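Local coordinates for SusD superfamily protein (Parabacteroides distasonis, PDB 3OTN) that probably binds carbohydrate at the outer membrane as a SusD-family protein and so takes part in nutrient capture, at residues E117-M121 with R184-V190; L149-R153 with N473-N479. All coordinates share one frame; numbering follows the deposited sequence.

Contact 1. Residues E117-M121 with R184-V190; sequences EVKFM and RVSMGAV. With ACT (acetate ion), chain F.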
loop_
_atom_site.group_PDB
_atom_site.type_symbol
_atom_site.label_atom_id
_atom_site.label_comp_id
_atom_site.label_asym_id
_atom_site.label_seq_id
_atom_site.Cartn_x
_atom_site.Cartn_y
_atom_site.Cartn_z
ATOM N N GLU A 117 3.949 9.189 17.445
ATOM C CA GLU A 117 4.239 9.170 16.001
ATOM C C GLU A 117 5.241 8.023 15.700
ATOM O O GLU A 117 5.120 7.313 14.711
ATOM C CB GLU A 117 4.815 10.514 15.533
ATOM C CG GLU A 117 3.863 11.714 15.665
ATOM C CD GLU A 117 4.477 13.037 15.226
ATOM O OE1 GLU A 117 5.178 13.091 14.196
ATOM O OE2 GLU A 117 4.256 14.039 15.924
ATOM N N VAL A 118 6.242 7.901 16.551
ATOM C CA VAL A 118 7.317 6.923 16.415
ATOM C C VAL A 118 6.775 5.535 16.663
ATOM O O VAL A 118 7.128 4.609 15.935
ATOM C CB VAL A 118 8.536 7.279 17.324
ATOM C CG1 VAL A 118 9.694 6.190 17.205
ATOM C CG2 VAL A 118 9.045 8.696 16.955
ATOM N N LYS A 119 5.903 5.368 17.657
ATOM C CA LYS A 119 5.336 4.038 17.888
ATOM C C LYS A 119 4.443 3.631 16.723
ATOM O O LYS A 119 4.459 2.464 16.322
ATOM C CB LYS A 119 4.573 3.955 19.199
ATOM C CG LYS A 119 5.462 3.948 20.420
ATOM C CD LYS A 119 4.600 4.107 21.664
ATOM C CE LYS A 119 5.443 4.265 22.932
ATOM N NZ LYS A 119 4.551 4.279 24.135
ATOM N N PHE A 120 3.657 4.577 16.191
ATOM C CA PHE A 120 2.885 4.321 14.971
ATOM C C PHE A 120 3.812 3.798 13.877
ATOM O O PHE A 120 3.493 2.795 13.234
ATOM C CB PHE A 120 2.130 5.569 14.481
ATOM C CG PHE A 120 1.642 5.473 13.050
ATOM C CD1 PHE A 120 0.369 4.958 12.753
ATOM C CD2 PHE A 120 2.442 5.900 12.009
ATOM C CE1 PHE A 120 -0.082 4.871 11.433
ATOM C CE2 PHE A 120 2.014 5.786 10.681
ATOM C CZ PHE A 120 0.730 5.292 10.398
HETATM N N MSE A 121 4.970 4.454 13.693
HETATM C CA MSE A 121 5.844 4.118 12.578
HETATM C C MSE A 121 6.464 2.727 12.727
HETATM O O MSE A 121 6.640 2.000 11.741
HETATM C CB MSE A 121 6.966 5.173 12.401
HETATM C CG MSE A 121 7.289 5.436 10.942
HETATM SE SE MSE A 121 5.904 6.366 10.016
HETATM C CE MSE A 121 6.327 8.057 10.818
ATOM N N ARG A 184 2.017 14.678 8.554
ATOM C CA ARG A 184 2.449 14.036 9.836
ATOM C C ARG A 184 1.459 12.933 10.225
ATOM O O ARG A 184 0.322 12.921 9.745
ATOM C CB ARG A 184 2.564 15.074 10.937
ATOM C CG ARG A 184 3.567 16.177 10.550
ATOM C CD ARG A 184 4.092 16.881 11.720
ATOM N NE ARG A 184 4.969 16.033 12.535
ATOM C CZ ARG A 184 6.274 15.827 12.339
ATOM N NH1 ARG A 184 6.950 16.364 11.315
ATOM N NH2 ARG A 184 6.935 15.076 13.212
ATOM N N VAL A 185 1.938 11.977 11.012
ATOM C CA VAL A 185 1.080 10.965 11.613
ATOM C C VAL A 185 -0.030 11.660 12.453
ATOM O O VAL A 185 0.214 12.683 13.085
ATOM C CB VAL A 185 1.930 10.010 12.501
ATOM C CG1 VAL A 185 1.050 9.059 13.283
ATOM C CG2 VAL A 185 2.944 9.264 11.600
ATOM N N SER A 186 -1.247 11.136 12.404
ATOM C CA SER A 186 -2.401 11.680 13.124
ATOM C C SER A 186 -3.133 10.507 13.752
ATOM O O SER A 186 -2.846 9.363 13.428
ATOM C CB SER A 186 -3.357 12.347 12.130
ATOM O OG SER A 186 -3.832 11.407 11.159
HETATM N N MSE A 187 -4.111 10.783 14.604
HETATM C CA MSE A 187 -4.901 9.691 15.175
HETATM C C MSE A 187 -5.674 8.965 14.086
HETATM O O MSE A 187 -5.883 7.753 14.175
HETATM C CB MSE A 187 -5.853 10.196 16.253
HETATM C CG MSE A 187 -6.428 9.079 17.069
HETATM SE SE MSE A 187 -4.991 8.419 18.183
HETATM C CE MSE A 187 -4.926 9.871 19.461
ATOM N N GLY A 188 -6.083 9.672 13.036
ATOM C CA GLY A 188 -6.735 8.990 11.911
ATOM C C GLY A 188 -5.844 7.918 11.269
ATOM O O GLY A 188 -6.319 6.848 10.916
ATOM N N ALA A 189 -4.547 8.212 11.135
ATOM C CA ALA A 189 -3.581 7.270 10.627
ATOM C C ALA A 189 -3.459 6.061 11.563
ATOM O O ALA A 189 -3.438 4.918 11.101
ATOM C CB ALA A 189 -2.160 7.968 10.413
ATOM N N VAL A 190 -3.388 6.326 12.869
ATOM C CA VAL A 190 -3.294 5.254 13.861
ATOM C C VAL A 190 -4.512 4.358 13.788
ATOM O O VAL A 190 -4.381 3.133 13.842
ATOM C CB VAL A 190 -3.190 5.837 15.323
ATOM C CG1 VAL A 190 -3.391 4.735 16.365
ATOM C CG2 VAL A 190 -1.888 6.587 15.510
HETATM C C ACT F . 3.232 7.223 24.181
HETATM O O ACT F . 2.440 6.252 24.019
HETATM O OXT ACT F . 2.894 8.253 23.559
HETATM C CH3 ACT F . 4.481 7.158 25.037
HETATM O O HOH W 1 3.270 15.878 14.488
#
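With CG of Phe-120 anti to the backbone N (chi1 164°), the ring leaves helix 108-133 and reaches Val-185, whose two methyls meet it differently. Val-185 CG1 sits over one face, 4.0 Å from the centroid of the Phe-120 ring in a CH-pi contact, while Val-185 CG2 presses on the ring at CD2 and also reaches CE of selenomethionine Met-121, 3.7 Å away. At the edge of the same ring, Ala-189 O lies near the ring plane, 3.4 Å from Phe-120 CE1; Ala-189 CB and Val-190 add apolar contacts, and Tyr-251 of strand 249-253 meets the ring edge-to-face. The aromatic group is thus packed from several directions.

About one helical turn earlier, the extended chain of Glu-117 delivers its carboxylate to Arg-184, which bends along its chain to meet it. Arg-184 NH2 donates to the syn lone pair of Glu-117 OE1 at 2.8 Å, but the oxygen lies 30° out of the guanidinium plane, and the two flat groups stand 72° apart. A water joins Glu-117 OE2 to Arg-184 NE, so both carboxylate oxygens are engaged. Tyr-27 OH binds Glu-117 OE1 as well and accepts from Val-185 N, tying the salt bridge to the backbone beside it.

Ser-186 is the N-cap of helix 187-202, its OG accepting from Ala-189 N at 3.3 Å. The loop leading into this capped helix, together with its first turn, packs on the middle of another helix, in the helical part of a SusD-family protein, consistent with its TPR-like character.

Contact 2. Residues L149-R153 with N473-N479; sequences LQVSR and NPNLTQN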
loop_
_atom_site.group_PDB
_atom_site.type_symbol
_atom_site.label_atom_id
_atom_site.label_comp_id
_atom_site.label_asym_id
_atom_site.label_seq_id
_atom_site.Cartn_x
_atom_site.Cartn_y
_atom_site.Cartn_z
ATOM N N LEU A 149 23.894 -10.050 17.625
ATOM C CA LEU A 149 23.433 -9.394 16.404
ATOM C C LEU A 149 22.978 -10.373 15.313
ATOM O O LEU A 149 22.204 -9.976 14.433
ATOM C CB LEU A 149 24.485 -8.390 15.887
ATOM C CG LEU A 149 24.716 -7.217 16.884
ATOM C CD1 LEU A 149 25.859 -6.286 16.434
ATOM C CD2 LEU A 149 23.449 -6.392 17.162
ATOM N N GLN A 150 23.410 -11.639 15.406
ATOM C CA GLN A 150 22.884 -12.740 14.587
ATOM C C GLN A 150 21.505 -13.167 15.132
ATOM O O GLN A 150 21.322 -14.267 15.613
ATOM C CB GLN A 150 23.874 -13.927 14.535
ATOM C CG GLN A 150 25.278 -13.554 13.998
ATOM C CD GLN A 150 25.365 -13.520 12.479
ATOM O OE1 GLN A 150 25.577 -14.551 11.868
ATOM N NE2 GLN A 150 25.221 -12.336 11.875
ATOM N N VAL A 151 20.520 -12.274 15.003
ATOM C CA VAL A 151 19.147 -12.519 15.493
ATOM C C VAL A 151 18.461 -13.648 14.713
ATOM O O VAL A 151 18.927 -14.033 13.649
ATOM C CB VAL A 151 18.304 -11.235 15.372
ATOM C CG1 VAL A 151 18.885 -10.140 16.292
ATOM C CG2 VAL A 151 18.285 -10.707 13.906
ATOM N N SER A 152 17.354 -14.153 15.256
ATOM C CA SER A 152 16.524 -15.153 14.621
ATOM C C SER A 152 15.174 -14.548 14.317
ATOM O O SER A 152 14.788 -13.545 14.907
ATOM C CB SER A 152 16.354 -16.333 15.563
ATOM O OG SER A 152 17.636 -16.859 15.855
ATOM N N ARG A 153 14.460 -15.170 13.394
ATOM C CA ARG A 153 13.121 -14.739 13.038
ATOM C C ARG A 153 12.175 -15.190 14.152
ATOM O O ARG A 153 12.244 -16.324 14.586
ATOM C CB ARG A 153 12.689 -15.355 11.701
ATOM C CG ARG A 153 13.641 -15.041 10.545
ATOM C CD ARG A 153 13.344 -15.940 9.357
ATOM N NE ARG A 153 12.026 -15.678 8.840
ATOM C CZ ARG A 153 11.274 -16.501 8.108
ATOM N NH1 ARG A 153 11.644 -17.732 7.796
ATOM N NH2 ARG A 153 10.082 -16.079 7.718
ATOM N N ASN A 473 23.632 -13.413 7.955
ATOM C CA ASN A 473 23.087 -13.938 9.196
ATOM C C ASN A 473 22.461 -15.308 8.931
ATOM O O ASN A 473 21.256 -15.401 8.671
ATOM C CB ASN A 473 22.044 -12.972 9.771
ATOM C CG ASN A 473 21.511 -13.430 11.109
ATOM O OD1 ASN A 473 21.981 -14.426 11.644
ATOM N ND2 ASN A 473 20.509 -12.715 11.650
ATOM N N PRO A 474 23.268 -16.375 9.014
ATOM C CA PRO A 474 22.699 -17.698 8.852
ATOM C C PRO A 474 21.751 -18.138 9.970
ATOM O O PRO A 474 21.219 -19.230 9.845
ATOM C CB PRO A 474 23.928 -18.629 8.816
ATOM C CG PRO A 474 25.039 -17.846 9.298
ATOM C CD PRO A 474 24.735 -16.415 9.088
ATOM N N ASN A 475 21.570 -17.355 11.045
ATOM C CA ASN A 475 20.474 -17.628 12.001
ATOM C C ASN A 475 19.072 -17.299 11.473
ATOM O O ASN A 475 18.099 -17.624 12.130
ATOM C CB ASN A 475 20.693 -16.956 13.382
ATOM C CG ASN A 475 21.715 -17.696 14.240
ATOM O OD1 ASN A 475 21.948 -18.875 14.043
ATOM N ND2 ASN A 475 22.331 -16.999 15.180
ATOM N N LEU A 476 18.969 -16.629 10.323
ATOM C CA LEU A 476 17.680 -16.453 9.647
ATOM C C LEU A 476 17.301 -17.701 8.862
ATOM O O LEU A 476 17.981 -18.099 7.916
ATOM C CB LEU A 476 17.693 -15.251 8.702
ATOM C CG LEU A 476 18.070 -13.875 9.246
ATOM C CD1 LEU A 476 18.140 -12.855 8.099
ATOM C CD2 LEU A 476 17.063 -13.397 10.347
ATOM N N THR A 477 16.200 -18.323 9.238
ATOM C CA THR A 477 15.605 -19.391 8.413
ATOM C C THR A 477 14.989 -18.792 7.126
ATOM O O THR A 477 14.934 -17.560 6.955
ATOM C CB THR A 477 14.521 -20.163 9.191
ATOM O OG1 THR A 477 13.474 -19.254 9.571
ATOM C CG2 THR A 477 15.127 -20.824 10.450
ATOM N N GLN A 478 14.524 -19.674 6.239
ATOM C CA GLN A 478 13.868 -19.300 5.002
ATOM C C GLN A 478 12.415 -19.761 4.982
ATOM O O GLN A 478 12.027 -20.718 5.636
ATOM C CB GLN A 478 14.663 -19.827 3.810
ATOM C CG GLN A 478 14.146 -19.499 2.422
ATOM C CD GLN A 478 14.090 -18.012 2.125
ATOM O OE1 GLN A 478 13.079 -17.368 2.394
ATOM N NE2 GLN A 478 15.162 -17.464 1.555
ATOM N N ASN A 479 11.600 -19.016 4.258
ATOM C CA ASN A 479 10.235 -19.407 4.014
ATOM C C ASN A 479 10.190 -20.650 3.144
ATOM O O ASN A 479 11.034 -20.852 2.250
ATOM C CB ASN A 479 9.402 -18.231 3.471
ATOM C CG ASN A 479 9.150 -17.184 4.540
ATOM O OD1 ASN A 479 8.961 -17.529 5.722
ATOM N ND2 ASN A 479 9.146 -15.906 4.153
HETATM O O HOH W 2 17.922 -19.437 14.699
HETATM O O HOH W 3 15.595 -17.530 12.004
#
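The guanidinium of Arg-153 meets its partners across the contact at its edge: Thr-477 OG1 and Asn-479 OD1 both lie there, each somewhat tilted from the plane, OG1 more than OD1. NH1 of Arg-153 donates to Thr-477 OG1 at 3.0 Å, and NH2 of Arg-153 reaches Asn-479 OD1 at 2.7 Å, the second with the straighter geometry. The Asn-479 amide stands 74° from the guanidinium, and its ND2 is held by the carbonyls of Phe-133 and Phe-463; Arg-153 NE binds Asp-135 O. These bonds together fix the rotation of both flat groups. Arg-153 CG, nearer the backbone, rests on Leu-476 CD2.

At the other end, the side chains of Gln-150 and Asn-473 slide past each other in opposite directions, their amide planes 39° apart, and Gln-150 NE2 donates to Ala-472 O. Here the chain leaving helix 467-472 forms a type I beta turn from Asn-473 to Leu-476, overlaid by an Asx turn in which Asn-473 OD1 accepts from Asn-475 N, which lies above its carbonyl plane; the ND2 of the same Asn-473 amide donates to Val-151 O at 2.9 Å. Facing that turn is an inverse gamma turn centred on Gln-150, whose O receives an almost straight bond of 2.9 Å from Asn-475 ND2 (169°), close to the plane of the Asn-475 amide.

Water fills in where the backbones do not meet directly. One molecule donates to Asn-475 O and accepts from Arg-153 N and Thr-477 N; a second donates to Asn-475 O at 3.1 Å and lies 2.8 Å from Ser-152 OG.

The two contacts illustrate how one chain is stitched together at very different sequence separations. Their segments alternate: 117-121, 149-153, 184-190, then 473-479. Contact 1 spans 63 residues and joins helix 108-133 to the start of helix 187-202, whereas contact 2 spans 320. Their centres lie about 30 Å apart and their nearest atoms about 17 Å, so they do not touch. Helix 108-133 relates them: it carries half of contact 1, and its last residue lies beside contact 2. One joint is buried, the other partly exposed; contact 1 joins two N-terminal helices, and contact 2 ties the loop between helices 108-133 and 156-172 to the C-terminal region after helix 467-472.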